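Local coordinates for protein putative rRNA methylase (Clostridium thermocellum ATCC 27405, PDB 3EEY) that binds S-adenosylmethionine and is probably a methyltransferase of the Rossmann-like class, with ribosomal RNA as its putative substrate, at residues V50-D54 against K88-C92; I55-I60 against L78-G82; H83-D87 against Q120-A125; P93-F99 against A125-V130. One frame throughout, in Å; residues are numbered along the deposited sequence. Where two conformers were deposited one is given.

Interaction 1: V50-D54 against K88-C92; sequences VFGFD and KYIDC. With SAM (S-adenosylmethionine), chain K.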
# COMPACT_ATOMS: atom_id res chain seq x y z
N VAL A 50 13.91 3.67 22.20
CA VAL A 50 13.39 2.47 21.56
C VAL A 50 13.20 1.37 22.61
O VAL A 50 14.13 1.02 23.33
CB VAL A 50 14.37 1.93 20.48
CG1 VAL A 50 13.78 0.70 19.76
CG2 VAL A 50 14.76 3.01 19.49
N PHE A 51 11.98 0.85 22.70
CA PHE A 51 11.71 -0.33 23.52
C PHE A 51 11.71 -1.55 22.62
O PHE A 51 11.01 -1.59 21.61
CB PHE A 51 10.38 -0.20 24.26
CG PHE A 51 10.39 0.81 25.37
CD1 PHE A 51 10.85 0.45 26.64
CD2 PHE A 51 9.94 2.11 25.16
CE1 PHE A 51 10.87 1.38 27.68
CE2 PHE A 51 9.95 3.04 26.20
CZ PHE A 51 10.41 2.68 27.46
N GLY A 52 12.51 -2.54 22.98
CA GLY A 52 12.59 -3.79 22.23
C GLY A 52 12.14 -4.98 23.05
O GLY A 52 12.44 -5.07 24.23
N PHE A 53 11.43 -5.90 22.41
CA PHE A 53 10.83 -7.05 23.08
C PHE A 53 11.16 -8.33 22.34
O PHE A 53 11.11 -8.37 21.10
CB PHE A 53 9.30 -6.92 23.13
CG PHE A 53 8.81 -5.85 24.07
CD1 PHE A 53 8.56 -6.15 25.41
CD2 PHE A 53 8.57 -4.56 23.61
CE1 PHE A 53 8.10 -5.17 26.28
CE2 PHE A 53 8.11 -3.58 24.48
CZ PHE A 53 7.89 -3.88 25.82
N ASP A 54 11.48 -9.38 23.09
CA ASP A 54 11.51 -10.75 22.59
C ASP A 54 11.41 -11.72 23.76
O ASP A 54 11.68 -11.36 24.91
CB ASP A 54 12.77 -11.02 21.76
CG ASP A 54 12.52 -12.00 20.62
OD1 ASP A 54 12.19 -13.17 20.89
OD2 ASP A 54 12.66 -11.59 19.45
N LYS A 88 3.19 -2.83 30.65
CA LYS A 88 3.87 -2.90 31.95
C LYS A 88 5.18 -2.10 31.98
O LYS A 88 5.69 -1.78 33.06
CB LYS A 88 4.15 -4.35 32.34
CG LYS A 88 2.90 -5.17 32.62
CD LYS A 88 3.23 -6.63 32.89
CE LYS A 88 1.95 -7.42 33.04
NZ LYS A 88 2.18 -8.89 33.09
N TYR A 89 5.71 -1.78 30.81
CA TYR A 89 7.04 -1.20 30.71
C TYR A 89 7.01 0.20 30.13
O TYR A 89 7.95 0.97 30.29
CB TYR A 89 7.94 -2.10 29.87
CG TYR A 89 8.06 -3.51 30.38
CD1 TYR A 89 9.06 -3.86 31.29
CD2 TYR A 89 7.20 -4.51 29.94
CE1 TYR A 89 9.18 -5.17 31.76
CE2 TYR A 89 7.31 -5.83 30.40
CZ TYR A 89 8.30 -6.14 31.31
OH TYR A 89 8.43 -7.43 31.76
N ILE A 90 5.91 0.52 29.44
CA ILE A 90 5.76 1.79 28.74
C ILE A 90 4.53 2.52 29.28
O ILE A 90 3.46 1.92 29.41
CB ILE A 90 5.66 1.59 27.20
CG1 ILE A 90 6.80 0.69 26.70
CG2 ILE A 90 5.68 2.93 26.46
CD1 ILE A 90 6.58 0.04 25.35
N ASP A 91 4.69 3.80 29.61
CA ASP A 91 3.59 4.62 30.13
C ASP A 91 3.38 5.91 29.35
O ASP A 91 2.36 6.58 29.50
CB ASP A 91 3.77 4.90 31.63
CG ASP A 91 5.06 5.66 31.95
OD1 ASP A 91 6.03 5.60 31.15
OD2 ASP A 91 5.11 6.32 33.01
N CYS A 92 4.37 6.26 28.52
CA CYS A 92 4.30 7.43 27.64
C CYS A 92 3.64 7.06 26.31
O CYS A 92 3.61 5.87 25.95
CB CYS A 92 5.72 7.97 27.41
SG CYS A 92 6.82 6.78 26.62
N SAM K . 12.38 -7.93 13.25
CA SAM K . 13.13 -9.21 13.46
C SAM K . 14.55 -9.15 12.88
O SAM K . 15.20 -10.17 12.63
OXT SAM K . 15.08 -8.06 12.65
CB SAM K . 12.33 -10.40 12.94
CG SAM K . 11.32 -10.91 13.95
SD SAM K . 11.06 -12.71 13.87
CE SAM K . 10.10 -12.83 12.33
C5' SAM K . 9.80 -12.91 15.17
C4' SAM K . 10.42 -12.72 16.55
O4' SAM K . 9.42 -12.49 17.53
C3' SAM K . 11.22 -13.93 17.01
O3' SAM K . 12.50 -13.50 17.41
C2' SAM K . 10.44 -14.50 18.18
O2' SAM K . 11.27 -15.08 19.17
C1' SAM K . 9.72 -13.26 18.68
N9 SAM K . 8.49 -13.56 19.45
C8 SAM K . 7.69 -14.68 19.40
N7 SAM K . 6.68 -14.52 20.29
C5 SAM K . 6.83 -13.31 20.90
C6 SAM K . 6.10 -12.64 21.87
N6 SAM K . 5.00 -13.16 22.41
N1 SAM K . 6.54 -11.41 22.29
C2 SAM K . 7.67 -10.82 21.78
N3 SAM K . 8.38 -11.49 20.81
C4 SAM K . 7.97 -12.71 20.38
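Aromatic contacts dominate where Phe51 and Phe53, two residues apart on the strand and so on the same face of the sheet, meet the loop 88-92. Phe53 turns its ring edge to the face of Tyr89 in an offset edge-to-face pair, centroids 5.9 Å apart and planes at 68°, with Phe53 CE1 3.8 Å from Tyr89 CD2. A CH-pi contact follows: Ile90 CG1 sits 3.8 Å from the centroid of the Phe51 ring and 11° off its normal. Plain apolar packing adds Phe53 CE2 to Ile90 CD1 at 4.0 Å. No hydrogen bond links the segments; the Tyr89 hydroxyl is bonded to Asp81 instead. At the strand's C-terminal end, Asp54 accepts hydrogen bonds from both ribose hydroxyls of S-adenosylmethionine, O2' to OD1 at 2.7 Å and O3' to OD2 at 2.8 Å, as the acidic residue after the second strand does in many Rossmann-like methyltransferases. The chemistry thus divides along the strand: dispersion and ring contacts hold the loop, while a carboxylate reads the ribose.

Interaction 2: I55-I60 against L78-G82; sequences IQDKAI and LIKDG. With SAM (S-adenosylmethionine), chain K.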
# COMPACT_ATOMS: atom_id res chain seq x y z
N ILE A 55 11.02 -12.96 23.46
CA ILE A 55 10.85 -13.99 24.48
C ILE A 55 12.03 -14.97 24.53
O ILE A 55 12.05 -15.87 25.37
CB ILE A 55 9.51 -14.78 24.31
CG1 ILE A 55 9.43 -15.46 22.94
CG2 ILE A 55 8.31 -13.87 24.54
CD1 ILE A 55 8.29 -16.44 22.79
N GLN A 56 12.99 -14.78 23.63
CA GLN A 56 14.17 -15.65 23.56
C GLN A 56 15.42 -14.94 24.04
O GLN A 56 15.62 -13.76 23.75
CB GLN A 56 14.37 -16.17 22.14
CG GLN A 56 13.28 -17.10 21.63
CD GLN A 56 13.61 -17.74 20.29
OE1 GLN A 56 14.67 -18.34 20.12
NE2 GLN A 56 12.69 -17.63 19.34
N ASP A 57 16.26 -15.67 24.78
CA ASP A 57 17.54 -15.17 25.29
C ASP A 57 18.55 -14.97 24.16
O ASP A 57 19.38 -14.05 24.21
CB ASP A 57 18.13 -16.12 26.33
CG ASP A 57 17.46 -16.00 27.68
OD1 ASP A 57 17.38 -14.88 28.23
OD2 ASP A 57 17.01 -17.04 28.21
N LYS A 58 18.47 -15.84 23.16
CA LYS A 58 19.31 -15.80 21.96
C LYS A 58 19.05 -14.53 21.15
O LYS A 58 19.99 -13.91 20.64
CB LYS A 58 19.05 -17.05 21.10
CG LYS A 58 19.92 -17.17 19.86
CD LYS A 58 19.51 -18.38 19.02
CE LYS A 58 20.11 -18.33 17.62
NZ LYS A 58 21.59 -18.47 17.62
N ALA A 59 17.79 -14.14 21.07
CA ALA A 59 17.38 -12.95 20.33
C ALA A 59 17.75 -11.64 21.02
O ALA A 59 18.11 -10.67 20.35
CB ALA A 59 15.90 -13.00 20.04
N ILE A 60 17.65 -11.61 22.35
CA ILE A 60 18.05 -10.44 23.14
C ILE A 60 19.57 -10.21 23.05
O ILE A 60 20.02 -9.07 22.92
CB ILE A 60 17.56 -10.54 24.63
CG1 ILE A 60 16.02 -10.56 24.70
CG2 ILE A 60 18.12 -9.41 25.51
CD1 ILE A 60 15.32 -9.24 24.31
N LEU A 78 16.04 -2.99 26.09
CA LEU A 78 15.68 -4.35 25.69
C LEU A 78 15.04 -5.11 26.84
O LEU A 78 15.58 -5.16 27.95
CB LEU A 78 16.91 -5.11 25.17
CG LEU A 78 17.53 -4.65 23.85
CD1 LEU A 78 18.77 -5.46 23.54
CD2 LEU A 78 16.53 -4.74 22.71
N ILE A 79 13.88 -5.70 26.56
CA ILE A 79 13.05 -6.35 27.57
C ILE A 79 12.81 -7.80 27.15
O ILE A 79 12.32 -8.05 26.05
CB ILE A 79 11.71 -5.60 27.76
CG1 ILE A 79 11.96 -4.23 28.41
CG2 ILE A 79 10.75 -6.40 28.61
CD1 ILE A 79 11.06 -3.13 27.91
N LYS A 80 13.18 -8.74 28.02
CA LYS A 80 12.90 -10.14 27.76
C LYS A 80 11.53 -10.50 28.33
O LYS A 80 11.40 -11.15 29.38
CB LYS A 80 14.00 -11.05 28.31
CG LYS A 80 13.97 -12.46 27.71
CD LYS A 80 14.27 -13.51 28.76
CE LYS A 80 13.89 -14.89 28.27
NZ LYS A 80 14.05 -15.92 29.33
N ASP A 81 10.50 -10.05 27.63
CA ASP A 81 9.11 -10.39 27.94
C ASP A 81 8.32 -10.37 26.64
O ASP A 81 8.77 -9.83 25.63
CB ASP A 81 8.54 -9.38 28.94
CG ASP A 81 7.33 -9.92 29.71
OD1 ASP A 81 6.89 -11.07 29.46
OD2 ASP A 81 6.83 -9.18 30.58
N GLY A 82 7.13 -10.97 26.66
CA GLY A 82 6.24 -10.93 25.52
C GLY A 82 5.75 -9.53 25.22
O GLY A 82 5.59 -8.73 26.13
N SAM K . 12.38 -7.93 13.25
CA SAM K . 13.13 -9.21 13.46
C SAM K . 14.55 -9.15 12.88
O SAM K . 15.20 -10.17 12.63
OXT SAM K . 15.08 -8.06 12.65
CB SAM K . 12.33 -10.40 12.94
CG SAM K . 11.32 -10.91 13.95
SD SAM K . 11.06 -12.71 13.87
CE SAM K . 10.10 -12.83 12.33
C5' SAM K . 9.80 -12.91 15.17
C4' SAM K . 10.42 -12.72 16.55
O4' SAM K . 9.42 -12.49 17.53
C3' SAM K . 11.22 -13.93 17.01
O3' SAM K . 12.50 -13.50 17.41
C2' SAM K . 10.44 -14.50 18.18
O2' SAM K . 11.27 -15.08 19.17
C1' SAM K . 9.72 -13.26 18.68
N9 SAM K . 8.49 -13.56 19.45
C8 SAM K . 7.69 -14.68 19.40
N7 SAM K . 6.68 -14.52 20.29
C5 SAM K . 6.83 -13.31 20.90
C6 SAM K . 6.10 -12.64 21.87
N6 SAM K . 5.00 -13.16 22.41
N1 SAM K . 6.54 -11.41 22.29
C2 SAM K . 7.67 -10.82 21.78
N3 SAM K . 8.38 -11.49 20.81
C4 SAM K . 7.97 -12.71 20.38
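Gln56 NE2 donates to O2' of S-adenosylmethionine at 2.9 Å. Within 78-82, Gly82 N bonds to Asp81 OD1 at 2.8 Å, and the carboxylate of Asp81 also accepts from Asn85 and pairs with the Tyr89 hydroxyl. Between the segments the polar contact is modest: Lys80 NZ lies 3.4 Å from Asp57 OD2, a salt bridge whose hydrogen bond is weak. Lys80 is also the centre of an inverse gamma turn, and its aliphatic chain lies along the start of the helix, with CE 3.6 Å from Ile55 O and CG 4.1 Å from Ile60 CG1. Packing continues outward through Ile60, whose CD1 is 3.7 Å from Ile79 O and whose O is 3.9 Å from Leu78 CD1. At the ligand end, Ile55 CG2 approaches Gly82 CA at 3.7 Å; beside them, Ile55 CD1 is 3.5 Å from SAM N7 and Gly82 CA 3.3 Å from SAM N1, so both border the adenine. Gln56 occupies the N-cap position of helix 57-69. The arrangement is that of a beta-alpha-beta crossover, strand 49-53 to helix 57-69 to strand 76-79, with the cofactor at the C-terminal ends of its parallel strands, as in Rossmann-like methyltransferases.

Interaction 3: H83-D87 against Q120-A125; sequences HQNMD and QALSKA. With SAM (S-adenosylmethionine), chain K.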
# COMPACT_ATOMS: atom_id res chain seq x y z
N HIS A 83 5.51 -9.25 23.95
CA HIS A 83 5.01 -7.95 23.50
C HIS A 83 3.58 -7.69 23.97
O HIS A 83 3.16 -6.54 24.06
CB HIS A 83 5.13 -7.76 21.98
CG HIS A 83 4.73 -8.95 21.15
ND1 HIS A 83 5.40 -9.30 20.00
CD2 HIS A 83 3.73 -9.85 21.30
CE1 HIS A 83 4.83 -10.37 19.47
NE2 HIS A 83 3.81 -10.73 20.24
N GLN A 84 2.85 -8.76 24.28
CA GLN A 84 1.52 -8.66 24.90
C GLN A 84 1.54 -7.95 26.26
O GLN A 84 0.51 -7.48 26.73
CB GLN A 84 0.86 -10.04 25.02
CG GLN A 84 1.51 -11.00 26.01
CD GLN A 84 2.59 -11.86 25.39
OE1 GLN A 84 3.19 -11.51 24.37
NE2 GLN A 84 2.86 -13.00 26.00
N ASN A 85 2.73 -7.85 26.86
CA ASN A 85 2.90 -7.21 28.16
C ASN A 85 3.59 -5.85 28.07
O ASN A 85 4.14 -5.38 29.07
CB ASN A 85 3.72 -8.12 29.10
CG ASN A 85 3.07 -9.47 29.33
OD1 ASN A 85 1.87 -9.56 29.62
ND2 ASN A 85 3.87 -10.52 29.24
N MET A 86 3.55 -5.23 26.89
CA MET A 86 4.30 -3.99 26.63
C MET A 86 3.84 -2.80 27.48
O MET A 86 4.61 -1.86 27.72
CB MET A 86 4.36 -3.64 25.12
CG MET A 86 3.11 -3.02 24.48
SD MET A 86 3.31 -2.33 22.81
CE MET A 86 3.80 -3.81 21.92
N ASP A 87 2.59 -2.86 27.95
CA ASP A 87 2.00 -1.80 28.78
C ASP A 87 2.57 -1.74 30.21
O ASP A 87 2.44 -0.72 30.89
CB ASP A 87 0.47 -1.95 28.83
CG ASP A 87 0.02 -3.31 29.35
OD1 ASP A 87 0.70 -4.33 29.09
OD2 ASP A 87 -1.03 -3.36 30.02
N GLN A 120 -3.37 -9.42 21.43
CA GLN A 120 -3.18 -8.71 22.69
C GLN A 120 -2.20 -7.55 22.57
O GLN A 120 -2.52 -6.43 22.96
CB GLN A 120 -2.66 -9.65 23.77
CG GLN A 120 -3.69 -10.38 24.57
CD GLN A 120 -3.07 -10.99 25.79
OE1 GLN A 120 -2.70 -10.28 26.73
NE2 GLN A 120 -2.92 -12.32 25.79
N ALA A 121 -1.01 -7.83 22.03
CA ALA A 121 0.03 -6.80 21.82
C ALA A 121 -0.42 -5.70 20.88
O ALA A 121 -0.09 -4.53 21.11
CB ALA A 121 1.29 -7.41 21.29
N LEU A 122 -1.17 -6.07 19.84
CA LEU A 122 -1.75 -5.08 18.93
C LEU A 122 -2.74 -4.15 19.62
O LEU A 122 -2.74 -2.96 19.34
CB LEU A 122 -2.40 -5.75 17.72
CG LEU A 122 -1.47 -6.32 16.65
CD1 LEU A 122 -2.24 -7.27 15.74
CD2 LEU A 122 -0.80 -5.22 15.85
N SER A 123 -3.57 -4.68 20.51
CA SER A 123 -4.46 -3.85 21.34
C SER A 123 -3.69 -2.89 22.24
O SER A 123 -4.04 -1.72 22.35
CB SER A 123 -5.37 -4.71 22.22
OG SER A 123 -5.79 -5.87 21.53
N LYS A 124 -2.63 -3.41 22.87
CA LYS A 124 -1.77 -2.63 23.76
C LYS A 124 -1.05 -1.53 22.99
O LYS A 124 -0.99 -0.39 23.45
CB LYS A 124 -0.75 -3.53 24.49
CG LYS A 124 -1.33 -4.60 25.43
CD LYS A 124 -2.45 -4.05 26.33
CE LYS A 124 -2.75 -4.95 27.53
NZ LYS A 124 -2.31 -6.36 27.40
N ALA A 125 -0.52 -1.89 21.83
CA ALA A 125 0.16 -0.94 20.96
C ALA A 125 -0.79 0.14 20.46
O ALA A 125 -0.42 1.31 20.40
CB ALA A 125 0.81 -1.65 19.79
N SAM K . 12.38 -7.93 13.25
CA SAM K . 13.13 -9.21 13.46
C SAM K . 14.55 -9.15 12.88
O SAM K . 15.20 -10.17 12.63
OXT SAM K . 15.08 -8.06 12.65
CB SAM K . 12.33 -10.40 12.94
CG SAM K . 11.32 -10.91 13.95
SD SAM K . 11.06 -12.71 13.87
CE SAM K . 10.10 -12.83 12.33
C5' SAM K . 9.80 -12.91 15.17
C4' SAM K . 10.42 -12.72 16.55
O4' SAM K . 9.42 -12.49 17.53
C3' SAM K . 11.22 -13.93 17.01
O3' SAM K . 12.50 -13.50 17.41
C2' SAM K . 10.44 -14.50 18.18
O2' SAM K . 11.27 -15.08 19.17
C1' SAM K . 9.72 -13.26 18.68
N9 SAM K . 8.49 -13.56 19.45
C8 SAM K . 7.69 -14.68 19.40
N7 SAM K . 6.68 -14.52 20.29
C5 SAM K . 6.83 -13.31 20.90
C6 SAM K . 6.10 -12.64 21.87
N6 SAM K . 5.00 -13.16 22.41
N1 SAM K . 6.54 -11.41 22.29
C2 SAM K . 7.67 -10.82 21.78
N3 SAM K . 8.38 -11.49 20.81
C4 SAM K . 7.97 -12.71 20.38
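Two donor-acceptor pairs tie the 83-87 segment to the adenine. His83 N donates to SAM N1 at 2.9 Å (N-H...acceptor angle 161°), and SAM N6 donates to Gln84 OE1 at 3.1 Å (N-H...acceptor angle 171°), so the Watson-Crick edge of the base is read by one backbone amide and one side-chain carbonyl. Across to helix 115-128, the one hydrogen bond runs from Lys124 NZ to Gln84 O at 3.1 Å. Asp87 OD1 is 4.0 Å from the same NZ, too far for a salt bridge, although Asp87 OD2 touches Lys124 CE at 3.4 Å. His83 ND1 is hydrogen-bonded to Ala29 O, while Met86 N bonds to His83 O at 3.1 Å within the 3-10 turn. Apolar contacts fill the interface: Ala121 CB meets His83 CD2 at 3.5 Å, and Met86 SD lies 4.0 Å from Ala125 CB. Gln84 therefore serves two partners, its side chain binding adenine and its backbone carbonyl O the helix lysine, so one residue touches both the base and the helix.

Interaction 4: P93-F99 against A125-V130; sequences PVKAVMF and AMELLV
Begin at Pro93, its CA 5.2 Å from that of Val130; Pro93 CB packs on Val130 CB at 4.0 Å and Pro93 CA makes a CA-H...O contact of 3.4 Å with Leu128 O. Val94, extended at -102/150, forms a parallel bridge with Leu129, CA to CA 4.9 Å: Val94 N donates to Leu128 O and Val94 O accepts from Val130 N, both at 2.9 Å. Its m rotamer sets CG2 4.0 Å from Leu129 CD2 and 4.1 Å from Leu128 CB. Helix 115-128 ends here, Leu129 being first to leave helical angles (-67/135). At Lys95 (-85/-38) the chain turns a corner, with CD 3.8 Å from Val130 CG1 and NZ salt-bridged to Asp24. Beyond the corner it runs on as a strand of the central, mostly parallel Rossmann-like sheet, between 25-28 and 133-139, with the helix on one face. From Ala96 the strand is extended; Val97, t rotamer, puts CG2 3.8 Å from Ala125 CB. Phe99, m rotamer, presents its ring edge to Ala125, CE2 lying 4.2 Å from CB.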
# COMPACT_ATOMS: atom_id res chain seq x y z
N PRO A 93 3.09 8.05 25.58
CA PRO A 93 2.61 7.78 24.22
C PRO A 93 3.74 7.48 23.22
O PRO A 93 4.76 8.18 23.20
CB PRO A 93 1.91 9.09 23.82
CG PRO A 93 1.67 9.81 25.11
CD PRO A 93 2.81 9.44 25.98
N VAL A 94 3.56 6.45 22.41
CA VAL A 94 4.56 6.06 21.41
C VAL A 94 4.18 6.53 20.00
O VAL A 94 2.99 6.66 19.68
CB VAL A 94 4.88 4.53 21.42
CG1 VAL A 94 5.30 4.09 22.81
CG2 VAL A 94 3.70 3.69 20.93
N LYS A 95 5.19 6.79 19.19
CA LYS A 95 4.96 7.24 17.81
C LYS A 95 4.75 6.07 16.86
O LYS A 95 3.93 6.16 15.95
CB LYS A 95 6.12 8.12 17.33
CG LYS A 95 5.83 8.94 16.08
CD LYS A 95 4.79 10.03 16.33
CE LYS A 95 4.92 11.18 15.34
NZ LYS A 95 6.16 11.97 15.57
N ALA A 96 5.49 4.98 17.08
CA ALA A 96 5.45 3.85 16.17
C ALA A 96 5.72 2.53 16.86
O ALA A 96 6.40 2.49 17.88
CB ALA A 96 6.42 4.05 15.02
N VAL A 97 5.15 1.46 16.32
CA VAL A 97 5.41 0.10 16.78
C VAL A 97 5.61 -0.78 15.55
O VAL A 97 4.84 -0.71 14.61
CB VAL A 97 4.26 -0.48 17.66
CG1 VAL A 97 4.69 -1.77 18.36
CG2 VAL A 97 3.80 0.51 18.71
N MET A 98 6.65 -1.61 15.56
CA MET A 98 6.90 -2.52 14.46
C MET A 98 6.67 -3.97 14.89
O MET A 98 7.22 -4.42 15.89
CB MET A 98 8.31 -2.33 13.88
CG MET A 98 8.62 -0.95 13.29
SD MET A 98 10.28 -0.80 12.55
CE MET A 98 10.04 -1.39 10.90
N PHE A 99 5.83 -4.68 14.14
CA PHE A 99 5.64 -6.12 14.31
C PHE A 99 6.16 -6.85 13.09
O PHE A 99 5.89 -6.47 11.95
CB PHE A 99 4.15 -6.47 14.47
CG PHE A 99 3.59 -6.12 15.80
CD1 PHE A 99 3.57 -7.06 16.83
CD2 PHE A 99 3.07 -4.86 16.03
CE1 PHE A 99 3.04 -6.74 18.06
CE2 PHE A 99 2.53 -4.53 17.26
CZ PHE A 99 2.52 -5.46 18.28
N ALA A 125 -0.52 -1.89 21.83
CA ALA A 125 0.16 -0.94 20.96
C ALA A 125 -0.79 0.14 20.46
O ALA A 125 -0.42 1.31 20.40
CB ALA A 125 0.81 -1.65 19.79
N MET A 126 -2.02 -0.25 20.10
CA MET A 126 -3.05 0.70 19.65
C MET A 126 -3.44 1.69 20.75
O MET A 126 -3.67 2.86 20.47
CB MET A 126 -4.28 -0.01 19.06
CG MET A 126 -4.16 -0.38 17.58
SD MET A 126 -5.62 -1.11 16.77
CE MET A 126 -5.49 -2.80 17.32
N GLU A 127 -3.51 1.22 22.00
CA GLU A 127 -3.75 2.08 23.16
C GLU A 127 -2.60 3.05 23.40
O GLU A 127 -2.81 4.23 23.67
CB GLU A 127 -3.99 1.23 24.42
CG GLU A 127 -5.43 0.74 24.59
CD GLU A 127 -5.54 -0.52 25.43
OE1 GLU A 127 -4.68 -0.74 26.32
OE2 GLU A 127 -6.50 -1.30 25.20
N LEU A 128 -1.37 2.53 23.29
CA LEU A 128 -0.15 3.31 23.55
C LEU A 128 0.20 4.34 22.48
O LEU A 128 0.97 5.25 22.75
CB LEU A 128 1.04 2.36 23.75
CG LEU A 128 1.23 1.71 25.13
CD1 LEU A 128 2.27 0.61 25.08
CD2 LEU A 128 1.61 2.76 26.18
N LEU A 129 -0.37 4.18 21.28
CA LEU A 129 -0.11 5.08 20.16
C LEU A 129 -0.65 6.47 20.37
O LEU A 129 -1.79 6.63 20.81
CB LEU A 129 -0.74 4.55 18.87
CG LEU A 129 0.03 3.70 17.87
CD1 LEU A 129 -0.73 3.72 16.56
CD2 LEU A 129 1.45 4.20 17.67
N VAL A 130 0.18 7.45 20.04
CA VAL A 130 -0.23 8.84 19.96
C VAL A 130 -1.07 9.00 18.68
O VAL A 130 -0.92 8.22 17.74
CB VAL A 130 1.03 9.78 20.01
CG1 VAL A 130 1.85 9.70 18.72
CG2 VAL A 130 0.64 11.22 20.32

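How the interactions relate
Interactions 1, 2 and 3 all touch S-adenosylmethionine: Asp54 and Gln56 meet its ribose, while 82-84 and Ile55 border the adenine. Interactions 1 and 2 join through adjacent strands, Gly52 O lying 2.8 Å from Ile79 N, and through Tyr89 OH, 2.6 Å from Asp81 OD2. The centres of interactions 1 and 3 are 9 Å apart, with Phe53 CZ packing on Met86 CB at 3.6 Å. Interaction 4 shares Ala125 with interaction 3 and meets it where Phe99 CE1 lies 3.7 Å from Ala121 CB and 4.0 Å from His83 ND1. Its Phe99 side chain stands about 7 Å from the ligand, a second layer behind His83. Interactions 2 and 4, centres 19 Å apart, do not touch.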